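Local coordinates for periplasmic binding protein (Veillonella parvula, PDB 4OVK) that probably binds a solute outside the cytoplasmic membrane and delivers it to an ABC transporter, as periplasmic binding proteins do, at residues G131-L143 with A153-A165. Residues are numbered along the deposited sequence; the frame is centred on the assembly and turned at random.
Sequences GTLEDIQNGIRLL and AEALISYHKDSEA
R141 and Q137 face A153 and I157 across two antiparallel helices; the axes of segments 133-143 and 153-165 come within 8.9 Å and run at 166°. The CB of A153 lies 3.5 Å from the carbonyl O of I140. Beside it, I140 CG2 packs on A153, L156 and I157. I157 CD1 rests against R141 CB at 3.7 Å. The pair is a helical hairpin: helix 150-170 folds back along helix 133-147, which follows the outermost strand 125-128 of a four-stranded parallel sheet. I140 also reaches helix 41-49, while L156 touches helix 306-318. R141 meets the E154 carboxylate side-on in a salt bridge. R141 NE bonds E154 OE2 at 2.8 Å and R141 NH1 bonds E154 OE1 at 3.0 Å, both on syn lone pairs, with the two groups nearly coplanar. A bend at chi3 (-75°) turns the guanidinium toward E154. A leucine here would probably leave the E154 carboxylate without its cationic mate and free to turn. In the conformer given, one of two, the Q137 side chain is a knob among I157, H160, K161 and E164; Q137 NE2 lies 2.8 Å from E164 OE2, and Q137 OE1 sits against K161 CE. H160 NE2 is hydrogen-bonded to V283 O.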
loop_
_atom_site.group_PDB
_atom_site.type_symbol
_atom_site.label_atom_id
_atom_site.label_comp_id
_atom_site.label_asym_id
_atom_site.label_seq_id
_atom_site.Cartn_x
_atom_site.Cartn_y
_atom_site.Cartn_z
ATOM N N GLY A 131 -9.825 3.833 -2.978
ATOM C CA GLY A 131 -10.667 2.644 -2.858
ATOM C C GLY A 131 -10.241 1.479 -3.736
ATOM O O GLY A 131 -10.420 0.313 -3.361
ATOM N N THR A 132 -9.667 1.785 -4.899
ATOM C CA THR A 132 -9.457 0.783 -5.946
ATOM C C THR A 132 -8.026 0.758 -6.465
ATOM O O THR A 132 -7.220 1.651 -6.174
ATOM C CB THR A 132 -10.371 1.066 -7.151
ATOM O OG1 THR A 132 -9.905 2.237 -7.838
ATOM C CG2 THR A 132 -11.824 1.284 -6.694
ATOM N N LEU A 133 -7.727 -0.261 -7.266
ATOM C CA LEU A 133 -6.428 -0.346 -7.926
ATOM C C LEU A 133 -6.377 0.554 -9.173
ATOM O O LEU A 133 -5.291 1.016 -9.543
ATOM C CB LEU A 133 -6.082 -1.804 -8.266
ATOM C CG LEU A 133 -4.592 -2.179 -8.386
ATOM C CD1 LEU A 133 -3.752 -1.647 -7.222
ATOM C CD2 LEU A 133 -4.449 -3.695 -8.507
ATOM N N GLU A 134 -7.534 0.814 -9.802
ATOM C CA GLU A 134 -7.589 1.724 -10.967
ATOM C C GLU A 134 -7.291 3.170 -10.560
ATOM O O GLU A 134 -6.663 3.912 -11.320
ATOM C CB GLU A 134 -8.936 1.666 -11.698
ATOM C CG GLU A 134 -8.864 2.210 -13.129
ATOM C CD GLU A 134 -10.224 2.443 -13.785
ATOM O OE1 GLU A 134 -11.247 1.967 -13.242
ATOM O OE2 GLU A 134 -10.274 3.098 -14.860
ATOM N N ASP A 135 -7.745 3.559 -9.367
ATOM C CA ASP A 135 -7.453 4.886 -8.805
ATOM C C ASP A 135 -5.952 5.115 -8.652
ATOM O O ASP A 135 -5.468 6.225 -8.897
ATOM C CB ASP A 135 -8.139 5.070 -7.436
ATOM C CG ASP A 135 -9.661 5.228 -7.542
ATOM O OD1 ASP A 135 -10.169 5.521 -8.644
ATOM O OD2 ASP A 135 -10.348 5.068 -6.505
ATOM N N ILE A 136 -5.220 4.075 -8.247
ATOM C CA ILE A 136 -3.761 4.168 -8.182
ATOM C C ILE A 136 -3.181 4.468 -9.581
ATOM O O ILE A 136 -2.378 5.381 -9.728
ATOM C CB ILE A 136 -3.088 2.906 -7.585
ATOM C CG1 ILE A 136 -3.619 2.579 -6.171
ATOM C CG2 ILE A 136 -1.577 3.090 -7.547
ATOM C CD1 ILE A 136 -3.187 3.539 -5.074
ATOM N N GLN A 137 -3.596 3.707 -10.593
ATOM C CA GLN A 137 -3.064 3.885 -11.948
ATOM C C GLN A 137 -3.391 5.267 -12.535
ATOM O O GLN A 137 -2.517 5.926 -13.100
ATOM C CB GLN A 137 -3.573 2.777 -12.878
ATOM C CG GLN A 137 -3.012 1.396 -12.569
ATOM C CD GLN A 137 -3.741 0.300 -13.327
ATOM O OE1 GLN A 137 -4.190 0.506 -14.456
ATOM N NE2 GLN A 137 -3.865 -0.869 -12.707
ATOM N N ASN A 138 -4.636 5.709 -12.396
ATOM C CA ASN A 138 -5.023 7.036 -12.892
ATOM C C ASN A 138 -4.294 8.152 -12.159
ATOM O O ASN A 138 -3.893 9.153 -12.777
ATOM C CB ASN A 138 -6.537 7.250 -12.800
ATOM C CG ASN A 138 -7.309 6.312 -13.697
ATOM O OD1 ASN A 138 -6.830 5.928 -14.768
ATOM N ND2 ASN A 138 -8.510 5.932 -13.269
ATOM N N GLY A 139 -4.090 7.965 -10.852
ATOM C CA GLY A 139 -3.320 8.926 -10.056
ATOM C C GLY A 139 -1.858 8.984 -10.478
ATOM O O GLY A 139 -1.259 10.056 -10.557
ATOM N N ILE A 140 -1.281 7.827 -10.785
ATOM C CA ILE A 140 0.094 7.791 -11.282
ATOM C C ILE A 140 0.226 8.557 -12.607
ATOM O O ILE A 140 1.191 9.298 -12.823
ATOM C CB ILE A 140 0.589 6.344 -11.413
ATOM C CG1 ILE A 140 0.837 5.782 -10.015
ATOM C CG2 ILE A 140 1.849 6.280 -12.250
ATOM C CD1 ILE A 140 0.950 4.276 -9.977
ATOM N N ARG A 141 -0.756 8.384 -13.483
ATOM C CA ARG A 141 -0.723 9.027 -14.794
ATOM C C ARG A 141 -0.756 10.542 -14.617
ATOM O O ARG A 141 0.016 11.278 -15.254
ATOM C CB ARG A 141 -1.875 8.530 -15.656
ATOM C CG ARG A 141 -1.844 9.063 -17.083
ATOM C CD ARG A 141 -2.763 8.268 -17.984
ATOM N NE ARG A 141 -2.211 6.959 -18.318
ATOM C CZ ARG A 141 -2.917 5.839 -18.454
ATOM N NH1 ARG A 141 -2.294 4.711 -18.763
ATOM N NH2 ARG A 141 -4.234 5.821 -18.274
ATOM N N LEU A 142 -1.636 10.993 -13.724
ATOM C CA LEU A 142 -1.730 12.402 -13.361
ATOM C C LEU A 142 -0.400 12.926 -12.815
ATOM O O LEU A 142 0.076 13.992 -13.240
ATOM C CB LEU A 142 -2.870 12.599 -12.346
ATOM C CG LEU A 142 -3.033 13.960 -11.649
ATOM C CD1 LEU A 142 -3.336 15.054 -12.650
ATOM C CD2 LEU A 142 -4.143 13.902 -10.620
ATOM N N LEU A 143 0.210 12.194 -11.876
ATOM C CA LEU A 143 1.515 12.593 -11.348
ATOM C C LEU A 143 2.579 12.710 -12.442
ATOM O O LEU A 143 3.441 13.588 -12.391
ATOM C CB LEU A 143 1.973 11.624 -10.261
ATOM C CG LEU A 143 1.210 11.755 -8.950
ATOM C CD1 LEU A 143 1.648 10.624 -8.024
ATOM C CD2 LEU A 143 1.431 13.120 -8.315
ATOM N N ALA A 153 5.883 7.144 -15.298
ATOM C CA ALA A 153 4.492 6.917 -14.913
ATOM C C ALA A 153 3.892 5.789 -15.743
ATOM O O ALA A 153 3.309 4.840 -15.190
ATOM C CB ALA A 153 3.674 8.207 -15.050
ATOM N N GLU A 154 4.064 5.851 -17.063
ATOM C CA GLU A 154 3.545 4.769 -17.915
ATOM C C GLU A 154 4.256 3.434 -17.660
ATOM O O GLU A 154 3.624 2.394 -17.755
ATOM C CB GLU A 154 3.574 5.141 -19.398
ATOM C CG GLU A 154 2.608 6.263 -19.790
ATOM C CD GLU A 154 1.136 6.014 -19.429
ATOM O OE1 GLU A 154 0.682 4.847 -19.381
ATOM O OE2 GLU A 154 0.414 7.012 -19.209
ATOM N N ALA A 155 5.548 3.451 -17.332
ATOM C CA ALA A 155 6.242 2.200 -16.993
ATOM C C ALA A 155 5.647 1.560 -15.732
ATOM O O ALA A 155 5.474 0.351 -15.669
ATOM C CB ALA A 155 7.734 2.429 -16.843
ATOM N N LEU A 156 5.306 2.383 -14.742
ATOM C CA LEU A 156 4.652 1.901 -13.518
ATOM C C LEU A 156 3.252 1.366 -13.827
ATOM O O LEU A 156 2.858 0.330 -13.331
ATOM C CB LEU A 156 4.560 3.018 -12.465
ATOM C CG LEU A 156 5.861 3.367 -11.753
ATOM C CD1 LEU A 156 5.766 4.712 -11.038
ATOM C CD2 LEU A 156 6.280 2.264 -10.777
ATOM N N ILE A 157 2.505 2.069 -14.666
ATOM C CA ILE A 157 1.153 1.639 -14.992
ATOM C C ILE A 157 1.188 0.333 -15.778
ATOM O O ILE A 157 0.389 -0.569 -15.503
ATOM C CB ILE A 157 0.389 2.723 -15.764
ATOM C CG1 ILE A 157 0.134 3.926 -14.842
ATOM C CG2 ILE A 157 -0.939 2.184 -16.285
ATOM C CD1 ILE A 157 -0.139 5.210 -15.599
ATOM N N SER A 158 2.118 0.235 -16.733
ATOM C CA SER A 158 2.304 -0.999 -17.517
ATOM C C SER A 158 2.680 -2.179 -16.630
ATOM O O SER A 158 2.215 -3.293 -16.844
ATOM C CB SER A 158 3.375 -0.815 -18.587
ATOM O OG SER A 158 2.924 0.065 -19.610
ATOM N N TYR A 159 3.519 -1.919 -15.638
ATOM C CA TYR A 159 3.915 -2.935 -14.671
ATOM C C TYR A 159 2.679 -3.464 -13.936
ATOM O O TYR A 159 2.491 -4.669 -13.829
ATOM C CB TYR A 159 4.952 -2.367 -13.698
ATOM C CG TYR A 159 5.600 -3.390 -12.792
ATOM C CD1 TYR A 159 6.720 -4.122 -13.205
ATOM C CD2 TYR A 159 5.104 -3.620 -11.529
ATOM C CE1 TYR A 159 7.314 -5.061 -12.363
ATOM C CE2 TYR A 159 5.681 -4.546 -10.687
ATOM C CZ TYR A 159 6.772 -5.277 -11.109
ATOM O OH TYR A 159 7.320 -6.175 -10.237
ATOM N N HIS A 160 1.826 -2.556 -13.462
ATOM C CA HIS A 160 0.568 -2.947 -12.806
ATOM C C HIS A 160 -0.375 -3.681 -13.759
ATOM O O HIS A 160 -0.941 -4.715 -13.398
ATOM C CB HIS A 160 -0.138 -1.724 -12.220
ATOM C CG HIS A 160 0.432 -1.275 -10.909
ATOM N ND1 HIS A 160 -0.340 -1.098 -9.780
ATOM C CD2 HIS A 160 1.709 -1.012 -10.536
ATOM C CE1 HIS A 160 0.434 -0.720 -8.779
ATOM N NE2 HIS A 160 1.683 -0.670 -9.211
ATOM N N LYS A 161 -0.543 -3.158 -14.969
ATOM C CA LYS A 161 -1.424 -3.811 -15.954
ATOM C C LYS A 161 -0.934 -5.205 -16.345
ATOM O O LYS A 161 -1.744 -6.144 -16.455
ATOM C CB LYS A 161 -1.619 -2.928 -17.200
ATOM C CG LYS A 161 -2.531 -1.728 -16.943
ATOM C CD LYS A 161 -2.921 -0.991 -18.215
ATOM C CE LYS A 161 -3.579 0.355 -17.899
ATOM N NZ LYS A 161 -3.455 1.382 -18.988
ATOM N N ASP A 162 0.379 -5.354 -16.534
ATOM C CA ASP A 162 0.957 -6.663 -16.884
ATOM C C ASP A 162 0.745 -7.662 -15.729
ATOM O O ASP A 162 0.427 -8.836 -15.962
ATOM C CB ASP A 162 2.451 -6.542 -17.203
ATOM C CG ASP A 162 2.734 -5.802 -18.522
ATOM O OD1 ASP A 162 1.809 -5.582 -19.319
ATOM O OD2 ASP A 162 3.908 -5.432 -18.760
ATOM N N SER A 163 0.913 -7.188 -14.494
ATOM C CA SER A 163 0.647 -8.012 -13.304
ATOM C C SER A 163 -0.830 -8.433 -13.231
ATOM O O SER A 163 -1.144 -9.598 -13.013
ATOM C CB SER A 163 1.047 -7.273 -12.020
ATOM O OG SER A 163 0.682 -8.026 -10.877
ATOM N N GLU A 164 -1.735 -7.484 -13.442
ATOM C CA GLU A 164 -3.170 -7.788 -13.456
ATOM C C GLU A 164 -3.493 -8.850 -14.510
ATOM O O GLU A 164 -4.194 -9.815 -14.223
ATOM C CB GLU A 164 -3.993 -6.514 -13.701
ATOM C CG GLU A 164 -4.118 -5.652 -12.457
ATOM C CD GLU A 164 -4.677 -4.268 -12.730
ATOM O OE1 GLU A 164 -5.245 -4.052 -13.830
ATOM O OE2 GLU A 164 -4.552 -3.392 -11.833
ATOM N N ALA A 165 -2.960 -8.684 -15.717
ATOM C CA ALA A 165 -3.198 -9.645 -16.797
ATOM C C ALA A 165 -2.643 -11.018 -16.437
ATOM O O ALA A 165 -3.278 -12.024 -16.721
ATOM C CB ALA A 165 -2.584 -9.163 -18.103
#